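Local coordinates for flagellar motor switch protein FliG (Helicobacter pylori 26695, PDB 5WUJ), which forms part of the flagellar motor switch complex, which interacts with chemotaxis proteins and with motor components that determine the direction of flagellar rotation, at residues 64-67 against 68-72. Residues are numbered along the deposited sequence; the frame is centred on the assembly and turned at random.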
ATOM      1  N   GLU B  64      -1.184  -4.578   0.074  1.00 22.32           N
ATOM      2  CA  GLU B  64      -2.355  -4.599   0.939  1.00 26.91           C
ATOM      3  C   GLU B  64      -3.226  -3.371   0.693  1.00 22.09           C
ATOM      4  O   GLU B  64      -4.451  -3.483   0.550  1.00 22.25           O
ATOM      5  CB  GLU B  64      -1.902  -4.682   2.396  1.00 31.01           C
ATOM      6  CG  GLU B  64      -3.004  -4.831   3.415  1.00 40.22           C
ATOM      7  CD  GLU B  64      -2.452  -5.064   4.820  1.00 53.82           C
ATOM      8  OE1 GLU B  64      -3.132  -4.677   5.793  1.00 62.26           O
ATOM      9  OE2 GLU B  64      -1.338  -5.626   4.953  1.00 58.51           O
ATOM     10  N   PHE B  65      -2.607  -2.195   0.600  1.00 20.06           N
ATOM     11  CA  PHE B  65      -3.381  -0.979   0.363  1.00 22.78           C
ATOM     12  C   PHE B  65      -3.899  -0.902  -1.066  1.00 29.15           C
ATOM     13  O   PHE B  65      -4.991  -0.374  -1.288  1.00 20.43           O
ATOM     14  CB  PHE B  65      -2.544   0.242   0.693  1.00 23.33           C
ATOM     15  CG  PHE B  65      -2.588   0.588   2.143  1.00 28.85           C
ATOM     16  CD1 PHE B  65      -3.643   1.317   2.655  1.00 24.69           C
ATOM     17  CD2 PHE B  65      -1.590   0.157   3.000  1.00 29.67           C
ATOM     18  CE1 PHE B  65      -3.701   1.626   4.011  1.00 27.73           C
ATOM     19  CE2 PHE B  65      -1.639   0.474   4.357  1.00 33.37           C
ATOM     20  CZ  PHE B  65      -2.695   1.194   4.858  1.00 27.64           C
ATOM     21  N   PHE B  66      -3.140  -1.434  -2.037  1.00 19.18           N
ATOM     22  CA  PHE B  66      -3.643  -1.547  -3.404  1.00 19.74           C
ATOM     23  C   PHE B  66      -4.969  -2.302  -3.436  1.00 24.78           C
ATOM     24  O   PHE B  66      -5.927  -1.869  -4.091  1.00 23.22           O
ATOM     25  CB  PHE B  66      -2.599  -2.246  -4.289  1.00 19.83           C
ATOM     26  CG  PHE B  66      -2.874  -2.141  -5.752  1.00 26.40           C
ATOM     27  CD1 PHE B  66      -2.889  -0.895  -6.380  1.00 26.01           C
ATOM     28  CD2 PHE B  66      -3.129  -3.271  -6.502  1.00 25.80           C
ATOM     29  CE1 PHE B  66      -3.144  -0.794  -7.746  1.00 32.89           C
ATOM     30  CE2 PHE B  66      -3.393  -3.185  -7.865  1.00 28.62           C
ATOM     31  CZ  PHE B  66      -3.398  -1.943  -8.492  1.00 30.52           C
ATOM     32  N   ALA B  67      -5.058  -3.417  -2.707  1.00 23.07           N
ATOM     33  CA  ALA B  67      -6.304  -4.175  -2.709  1.00 26.90           C
ATOM     34  C   ALA B  67      -7.434  -3.385  -2.052  1.00 26.87           C
ATOM     35  O   ALA B  67      -8.580  -3.437  -2.511  1.00 32.43           O
ATOM     36  CB  ALA B  67      -6.097  -5.517  -2.022  1.00 24.48           C
ATOM     37  N   ILE B  68      -7.126  -2.633  -0.993  1.00 25.86           N
ATOM     38  CA  ILE B  68      -8.138  -1.796  -0.339  1.00 30.83           C
ATOM     39  C   ILE B  68      -8.673  -0.736  -1.301  1.00 29.54           C
ATOM     40  O   ILE B  68      -9.889  -0.517  -1.405  1.00 25.01           O
ATOM     41  CB  ILE B  68      -7.544  -1.149   0.926  1.00 32.79           C
ATOM     42  CG1 ILE B  68      -7.315  -2.205   2.008  1.00 34.12           C
ATOM     43  CG2 ILE B  68      -8.430  -0.016   1.418  1.00 33.58           C
ATOM     44  CD1 ILE B  68      -6.486  -1.712   3.169  1.00 40.80           C
ATOM     45  N   PHE B  69      -7.773  -0.045  -2.003  1.00 23.54           N
ATOM     46  CA  PHE B  69      -8.200   0.996  -2.926  1.00 21.58           C
ATOM     47  C   PHE B  69      -8.938   0.416  -4.131  1.00 28.44           C
ATOM     48  O   PHE B  69      -9.864   1.051  -4.652  1.00 27.89           O
ATOM     49  CB  PHE B  69      -6.992   1.815  -3.363  1.00 22.10           C
ATOM     50  CG  PHE B  69      -6.347   2.587  -2.249  1.00 27.39           C
ATOM     51  CD1 PHE B  69      -7.083   2.999  -1.157  1.00 41.09           C
ATOM     52  CD2 PHE B  69      -5.010   2.921  -2.302  1.00 36.73           C
ATOM     53  CE1 PHE B  69      -6.488   3.719  -0.131  1.00 38.20           C
ATOM     54  CE2 PHE B  69      -4.411   3.646  -1.276  1.00 41.23           C
ATOM     55  CZ  PHE B  69      -5.156   4.049  -0.189  1.00 30.35           C
ATOM     56  N   GLN B  70      -8.553  -0.776  -4.598  1.00 25.96           N
ATOM     57  CA  GLN B  70      -9.298  -1.401  -5.689  1.00 30.25           C
ATOM     58  C   GLN B  70     -10.716  -1.737  -5.248  1.00 39.70           C
ATOM     59  O   GLN B  70     -11.690  -1.427  -5.947  1.00 37.74           O
ATOM     60  CB  GLN B  70      -8.585  -2.666  -6.176  1.00 30.66           C
ATOM     61  CG  GLN B  70      -7.316  -2.404  -6.963  1.00 36.47           C
ATOM     62  CD  GLN B  70      -7.594  -2.100  -8.425  1.00 40.04           C
ATOM     63  OE1 GLN B  70      -8.658  -2.418  -8.944  1.00 44.26           O
ATOM     64  NE2 GLN B  70      -6.631  -1.485  -9.095  1.00 39.28           N
ATOM     65  N   SER B  71     -10.856  -2.367  -4.079  1.00 28.28           N
ATOM     66  CA  SER B  71     -12.169  -2.856  -3.688  1.00 38.29           C
ATOM     67  C   SER B  71     -13.116  -1.733  -3.281  1.00 43.72           C
ATOM     68  O   SER B  71     -14.337  -1.907  -3.372  1.00 48.63           O
ATOM     69  CB  SER B  71     -12.026  -3.895  -2.573  1.00 42.68           C
ATOM     70  OG  SER B  71     -11.344  -3.369  -1.457  1.00 55.99           O
ATOM     71  N   ASN B  72     -12.589  -0.575  -2.887  1.00 31.91           N
ATOM     72  CA  ASN B  72     -13.412   0.565  -2.515  1.00 35.97           C
ATOM     73  C   ASN B  72     -13.489   1.635  -3.592  1.00 33.09           C
ATOM     74  O   ASN B  72     -14.039   2.700  -3.327  1.00 39.55           O
ATOM     75  CB  ASN B  72     -12.895   1.195  -1.218  1.00 46.15           C
ATOM     76  CG  ASN B  72     -13.015   0.259  -0.030  1.00 63.36           C
ATOM     77  OD1 ASN B  72     -12.119  -0.545   0.240  1.00 66.11           O
ATOM     78  ND2 ASN B  72     -14.138   0.345   0.680  1.00 71.60           N
TER
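F66 and Q70 meet one turn apart on helix 55-71 of the all-helical FliG N-terminal domain, in a CH-pi contact between i and i+4 side chains. The two chains run side by side. F66 swings its ring out with CG anti to the backbone N (chi1 -167°), and Q70, its CG anti to its own carbonyl carbon, lays that CG over one face of the ring, 4.2 Å from the centroid and offset toward the rim. The bend at chi2 then turns the amide toward F66 CZ, tilted 59° to the ring, with NE2 3.3 Å from CZ; that nitrogen is satisfied by the carbonyl of T77, so the glutamine also ties the helix end to the loop that follows.

The tightly packed side belongs to the phenylalanines. F65 CD1 lies 4.2 Å from F69 CZ and equally far from CD1 of I68, both approaching its ring obliquely. Helix 12-23 packs against F65, I75 touches F66 and F69, and apolar side chains of another protein chain reach all three aromatic residues. F65 O accepts the F69 amide at 2.9 Å in a nearly straight bond (166° at the hydrogen) and also sits over one face of the F69 ring.

The opposite character appears at E64, partly exposed further back along the helix, whose OE1 forms a salt bridge with K15, and where the helix gives out: S71 is exposed and N72 leaves helical geometry. There the S71 amide donates to A67 O at 3.0 Å; the hydroxyl OG also lies 3.0 Å from A67 O and 3.2 Å from I68 O, its one proton not assigned between them.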